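Signal recognition particle 54 kDa protein (PDB 7EPK) combines a helical bundle, a P-loop NTPase-type domain that holds guanosine-5'-diphosphate, and a helical signal peptide binding domain, as an SRP54-family protein. Local coordinates at residues 374-379 with 397-402; 391-396 with 409-414. One frame throughout, in Å; residues are numbered along the deposited sequence.

Contact 1 of 2, residues 374-379 with 397-402; sequences MAIIES and RRIAIG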
loop_
_atom_site.group_PDB
_atom_site.type_symbol
_atom_site.label_atom_id
_atom_site.label_comp_id
_atom_site.label_asym_id
_atom_site.label_seq_id
_atom_site.Cartn_x
_atom_site.Cartn_y
_atom_site.Cartn_z
ATOM N N MET A 374 0.840 -19.827 -25.077
ATOM C CA MET A 374 0.386 -18.423 -24.928
ATOM C C MET A 374 1.252 -17.523 -25.823
ATOM O O MET A 374 0.675 -16.713 -26.571
ATOM C CB MET A 374 0.363 -17.975 -23.460
ATOM C CG MET A 374 -0.946 -18.400 -22.738
ATOM S SD MET A 374 -1.063 -18.058 -20.934
ATOM C CE MET A 374 -0.591 -16.329 -20.937
ATOM N N ALA A 375 2.569 -17.720 -25.846
ATOM C CA ALA A 375 3.523 -16.953 -26.694
ATOM C C ALA A 375 3.143 -17.119 -28.165
ATOM O O ALA A 375 3.137 -16.109 -28.896
ATOM C CB ALA A 375 4.934 -17.431 -26.452
ATOM N N ILE A 376 2.863 -18.371 -28.552
ATOM C CA ILE A 376 2.400 -18.799 -29.907
ATOM C C ILE A 376 1.196 -17.943 -30.308
ATOM O O ILE A 376 1.261 -17.318 -31.358
ATOM C CB ILE A 376 2.035 -20.301 -29.921
ATOM C CG1 ILE A 376 3.249 -21.221 -29.754
ATOM C CG2 ILE A 376 1.230 -20.641 -31.167
ATOM C CD1 ILE A 376 3.982 -21.519 -31.035
ATOM N N ILE A 377 0.125 -17.973 -29.506
ATOM C CA ILE A 377 -1.168 -17.277 -29.785
ATOM C C ILE A 377 -0.872 -15.781 -29.933
ATOM O O ILE A 377 -1.386 -15.138 -30.863
ATOM C CB ILE A 377 -2.214 -17.565 -28.685
ATOM C CG1 ILE A 377 -2.583 -19.047 -28.605
ATOM C CG2 ILE A 377 -3.464 -16.735 -28.902
ATOM C CD1 ILE A 377 -3.329 -19.404 -27.367
ATOM N N GLU A 378 -0.023 -15.241 -29.069
ATOM C CA GLU A 378 0.302 -13.791 -29.082
ATOM C C GLU A 378 0.950 -13.402 -30.419
ATOM O O GLU A 378 0.863 -12.217 -30.771
ATOM C CB GLU A 378 1.159 -13.442 -27.867
ATOM C CG GLU A 378 0.413 -13.523 -26.547
ATOM C CD GLU A 378 1.307 -13.404 -25.330
ATOM O OE1 GLU A 378 0.852 -13.736 -24.214
ATOM O OE2 GLU A 378 2.454 -12.982 -25.504
ATOM N N SER A 379 1.566 -14.345 -31.144
ATOM C CA SER A 379 2.320 -14.092 -32.413
ATOM C C SER A 379 1.426 -14.332 -33.646
ATOM O O SER A 379 1.764 -13.819 -34.724
ATOM C CB SER A 379 3.614 -14.905 -32.482
ATOM O OG SER A 379 4.521 -14.537 -31.444
ATOM N N ARG A 397 5.496 -21.463 -39.630
ATOM C CA ARG A 397 6.917 -21.039 -39.576
ATOM C C ARG A 397 6.996 -19.625 -38.979
ATOM O O ARG A 397 7.663 -19.482 -37.947
ATOM C CB ARG A 397 7.544 -21.162 -40.970
ATOM C CG ARG A 397 8.997 -20.711 -41.057
ATOM C CD ARG A 397 9.981 -21.583 -40.292
ATOM N NE ARG A 397 11.276 -20.926 -40.123
ATOM C CZ ARG A 397 12.358 -21.477 -39.574
ATOM N NH1 ARG A 397 12.328 -22.724 -39.126
ATOM N NH2 ARG A 397 13.473 -20.773 -39.481
ATOM N N ARG A 398 6.329 -18.627 -39.573
ATOM C CA ARG A 398 6.394 -17.210 -39.095
ATOM C C ARG A 398 6.056 -17.175 -37.603
ATOM O O ARG A 398 6.730 -16.420 -36.871
ATOM C CB ARG A 398 5.447 -16.263 -39.848
ATOM C CG ARG A 398 5.496 -14.807 -39.377
ATOM C CD ARG A 398 4.405 -13.884 -39.934
ATOM N NE ARG A 398 3.045 -14.419 -39.800
ATOM C CZ ARG A 398 2.331 -14.445 -38.675
ATOM N NH1 ARG A 398 2.824 -13.954 -37.552
ATOM N NH2 ARG A 398 1.123 -14.976 -38.671
ATOM N N ILE A 399 5.068 -17.974 -37.186
ATOM C CA ILE A 399 4.536 -18.004 -35.792
ATOM C C ILE A 399 5.660 -18.486 -34.863
ATOM O O ILE A 399 5.950 -17.789 -33.866
ATOM C CB ILE A 399 3.243 -18.850 -35.731
ATOM C CG1 ILE A 399 2.101 -18.166 -36.487
ATOM C CG2 ILE A 399 2.842 -19.168 -34.299
ATOM C CD1 ILE A 399 0.896 -19.041 -36.712
ATOM N N ALA A 400 6.321 -19.588 -35.221
ATOM C CA ALA A 400 7.448 -20.192 -34.465
ATOM C C ALA A 400 8.557 -19.167 -34.159
ATOM O O ALA A 400 9.082 -19.194 -33.022
ATOM C CB ALA A 400 8.001 -21.364 -35.240
ATOM N N ILE A 401 8.917 -18.319 -35.135
ATOM C CA ILE A 401 10.016 -17.301 -35.043
ATOM C C ILE A 401 9.626 -16.239 -34.016
ATOM O O ILE A 401 10.387 -16.049 -33.059
ATOM C CB ILE A 401 10.327 -16.654 -36.416
ATOM C CG1 ILE A 401 11.330 -17.476 -37.239
ATOM C CG2 ILE A 401 10.809 -15.211 -36.252
ATOM C CD1 ILE A 401 10.860 -18.867 -37.635
ATOM N N GLY A 402 8.486 -15.578 -34.236
ATOM C CA GLY A 402 7.995 -14.469 -33.406
ATOM C C GLY A 402 7.952 -14.848 -31.937
ATOM O O GLY A 402 8.151 -13.936 -31.093
#
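R398 reaches across to S379 where helices 367-379 and 393-402 of the all-helical signal peptide binding domain cross, 118° between their N-to-C directions and 8.5 Å between the axes of the two segments. The backbones come nearest one residue further on, S379 CA lying 5.6 Å from I399 CA. From CB, the arginine keeps CG anti to its backbone N and beside its carbonyl carbon. The chain then bends at chi3 (50°), which sets NE, and CZ stands 4.0 Å from S379 O. At the tip, NH1 gives a fairly straight hydrogen bond to S379 O (3.0 Å, 161° at the hydrogen); the oxygen lies at the edge of the guanidinium, in its plane. NH2 is held by a salt bridge to E384, so the two nitrogens at the tip tie a backbone carbonyl and a carboxylate to one side chain. Deeper in, I376 and I399 cross at about a right angle and meet through their CG2 methyls, 3.8 Å apart. Each of these methyls is anti to its own backbone N, and V410 of helix 409-423 packs against both side chains. Near the C-terminal end of helix 393-402, G402 brings only backbone to the contact. S379 OG also makes a weak hydrogen bond to A375 O in its own helix, and it rests 3.5 Å from G402 C.

Contact 2 of 2, residues 391-396 with 409-414; sequences IDKRRM and DVRELL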
loop_
_atom_site.group_PDB
_atom_site.type_symbol
_atom_site.label_atom_id
_atom_site.label_comp_id
_atom_site.label_asym_id
_atom_site.label_seq_id
_atom_site.Cartn_x
_atom_site.Cartn_y
_atom_site.Cartn_z
ATOM N N ILE A 391 -3.899 -21.317 -41.062
ATOM C CA ILE A 391 -2.456 -21.500 -40.710
ATOM C C ILE A 391 -1.899 -22.680 -41.506
ATOM O O ILE A 391 -2.149 -23.828 -41.107
ATOM C CB ILE A 391 -2.255 -21.697 -39.192
ATOM C CG1 ILE A 391 -2.686 -20.457 -38.401
ATOM C CG2 ILE A 391 -0.815 -22.085 -38.896
ATOM C CD1 ILE A 391 -2.514 -20.565 -36.893
ATOM N N ASP A 392 -1.180 -22.370 -42.590
ATOM C CA ASP A 392 -0.439 -23.306 -43.479
ATOM C C ASP A 392 0.960 -23.488 -42.883
ATOM O O ASP A 392 1.114 -23.229 -41.666
ATOM C CB ASP A 392 -0.394 -22.770 -44.919
ATOM C CG ASP A 392 0.424 -21.494 -45.078
ATOM O OD1 ASP A 392 1.396 -21.305 -44.294
ATOM O OD2 ASP A 392 0.076 -20.684 -45.968
ATOM N N LYS A 393 1.934 -23.868 -43.720
ATOM C CA LYS A 393 3.336 -24.163 -43.322
ATOM C C LYS A 393 4.112 -22.855 -43.153
ATOM O O LYS A 393 4.890 -22.761 -42.173
ATOM C CB LYS A 393 4.006 -25.070 -44.360
ATOM C CG LYS A 393 3.885 -26.563 -44.083
ATOM C CD LYS A 393 4.375 -26.983 -42.693
ATOM C CE LYS A 393 5.768 -26.490 -42.352
ATOM N NZ LYS A 393 6.384 -27.274 -41.253
ATOM N N ARG A 394 3.903 -21.915 -44.084
ATOM C CA ARG A 394 4.532 -20.565 -44.120
ATOM C C ARG A 394 4.167 -19.793 -42.847
ATOM O O ARG A 394 5.083 -19.212 -42.223
ATOM C CB ARG A 394 4.066 -19.773 -45.348
ATOM C CG ARG A 394 4.566 -18.336 -45.370
ATOM C CD ARG A 394 4.001 -17.540 -46.523
ATOM N NE ARG A 394 4.527 -16.180 -46.518
ATOM C CZ ARG A 394 5.748 -15.828 -46.917
ATOM N NH1 ARG A 394 6.606 -16.734 -47.364
ATOM N NH2 ARG A 394 6.116 -14.560 -46.862
ATOM N N ARG A 395 2.872 -19.763 -42.504
ATOM C CA ARG A 395 2.347 -19.093 -41.283
ATOM C C ARG A 395 2.927 -19.804 -40.062
ATOM O O ARG A 395 3.549 -19.126 -39.225
ATOM C CB ARG A 395 0.817 -19.097 -41.291
ATOM C CG ARG A 395 0.233 -18.205 -42.376
ATOM C CD ARG A 395 -1.268 -18.347 -42.537
ATOM N NE ARG A 395 -1.757 -17.365 -43.498
ATOM C CZ ARG A 395 -2.145 -16.124 -43.213
ATOM N NH1 ARG A 395 -2.155 -15.684 -41.962
ATOM N NH2 ARG A 395 -2.536 -15.323 -44.190
ATOM N N MET A 396 2.781 -21.129 -40.014
ATOM C CA MET A 396 3.251 -21.994 -38.901
ATOM C C MET A 396 4.693 -21.609 -38.574
ATOM O O MET A 396 5.025 -21.418 -37.375
ATOM C CB MET A 396 3.179 -23.468 -39.312
ATOM C CG MET A 396 2.874 -24.407 -38.170
ATOM S SD MET A 396 2.115 -25.965 -38.726
ATOM C CE MET A 396 0.447 -25.425 -39.084
ATOM N N ASP A 409 5.630 -27.228 -32.441
ATOM C CA ASP A 409 4.939 -26.723 -31.221
ATOM C C ASP A 409 3.603 -26.094 -31.628
ATOM O O ASP A 409 2.555 -26.458 -31.037
ATOM C CB ASP A 409 5.790 -25.725 -30.435
ATOM C CG ASP A 409 6.314 -26.320 -29.145
ATOM O OD1 ASP A 409 5.482 -26.834 -28.358
ATOM O OD2 ASP A 409 7.540 -26.290 -28.950
ATOM N N VAL A 410 3.652 -25.197 -32.612
ATOM C CA VAL A 410 2.449 -24.545 -33.202
ATOM C C VAL A 410 1.541 -25.624 -33.824
ATOM O O VAL A 410 0.332 -25.364 -33.931
ATOM C CB VAL A 410 2.821 -23.386 -34.157
ATOM C CG1 VAL A 410 4.089 -23.629 -34.959
ATOM C CG2 VAL A 410 1.672 -23.014 -35.077
ATOM N N ARG A 411 2.056 -26.819 -34.145
ATOM C CA ARG A 411 1.220 -27.997 -34.541
ATOM C C ARG A 411 0.528 -28.613 -33.317
ATOM O O ARG A 411 -0.622 -29.033 -33.471
ATOM C CB ARG A 411 2.017 -29.119 -35.223
ATOM C CG ARG A 411 2.436 -28.847 -36.659
ATOM C CD ARG A 411 3.220 -30.018 -37.225
ATOM N NE ARG A 411 3.457 -29.764 -38.638
ATOM C CZ ARG A 411 2.595 -30.031 -39.612
ATOM N NH1 ARG A 411 1.441 -30.627 -39.337
ATOM N NH2 ARG A 411 2.896 -29.711 -40.862
ATOM N N GLU A 412 1.206 -28.721 -32.169
ATOM C CA GLU A 412 0.647 -29.362 -30.941
ATOM C C GLU A 412 -0.617 -28.597 -30.512
ATOM O O GLU A 412 -1.646 -29.246 -30.315
ATOM C CB GLU A 412 1.657 -29.393 -29.785
ATOM C CG GLU A 412 2.878 -30.280 -30.002
ATOM C CD GLU A 412 4.035 -30.053 -29.027
ATOM O OE1 GLU A 412 3.913 -29.181 -28.140
ATOM O OE2 GLU A 412 5.072 -30.742 -29.157
ATOM N N LEU A 413 -0.518 -27.271 -30.357
ATOM C CA LEU A 413 -1.651 -26.377 -29.996
ATOM C C LEU A 413 -2.762 -26.618 -31.013
ATOM O O LEU A 413 -3.910 -26.909 -30.610
ATOM C CB LEU A 413 -1.192 -24.905 -30.006
ATOM C CG LEU A 413 -2.279 -23.816 -29.929
ATOM C CD1 LEU A 413 -3.301 -24.094 -28.835
ATOM C CD2 LEU A 413 -1.661 -22.446 -29.693
ATOM N N LEU A 414 -2.408 -26.497 -32.292
ATOM C CA LEU A 414 -3.370 -26.599 -33.409
ATOM C C LEU A 414 -4.173 -27.894 -33.253
ATOM O O LEU A 414 -5.429 -27.810 -33.225
ATOM C CB LEU A 414 -2.605 -26.483 -34.727
ATOM C CG LEU A 414 -2.702 -25.102 -35.378
ATOM C CD1 LEU A 414 -2.377 -23.979 -34.405
ATOM C CD2 LEU A 414 -1.810 -25.011 -36.601
#
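Within 391-396, D392 OD1 accepts the backbone N-H of R395 at 2.8 Å (165° at the hydrogen), nearly in line with its own C-O bond. This N-cap starts helix 393-402, whose M396 carries most of the packing against V410, R411 and L414. The contact is largely buried and joins the start of helix 393-402, with I391 just before it, to helix 409-423 in the signal peptide binding domain. M396 CG rests against both methyls of V410, 3.5 Å from CG1 and 3.6 Å from CG2. Further out, the sulfur SD lies over one face of the R411 guanidinium, 4.0 Å above its plane and offset toward the rim, and the two side chains cross at about a right angle. The bend at chi3 (-76°) brings CE to L414 CD2. I391 CG2 also meets that methyl, at 3.8 Å. K393 lays its CD 3.6 Å from R411 NH2, and K393 NZ is 4.3 Å from the same nitrogen. Apolar and sulfur contacts therefore carry the join, while the two like charges at its exposed margin would be expected to repel, a cost perhaps eased by the long, weak ion pair of R411 with D408.

In the fold
Contacts 1 and 2 share helix 393-402 and alternate along the chain, their centres 9 Å apart, so the three helices 367-379, 393-402 and 409-423 close on one apolar core. I376 CG2 meets L413 CD2 at 3.7 Å, and I399 CD1 meets I391 CD1 at 3.7 Å, carrying the packing from one contact into the other. I377 also touches L413. E384 OE1, the partner of R398, also takes a salt bridge from R395 NH1, linking the two contacts through one carboxylate oxygen. The centres of contacts 1 and 2 lie about 37 and 44 Å from the centre of the chain, in a different domain from the guanosine-5'-diphosphate pocket, to which none of these segments contributes a residue.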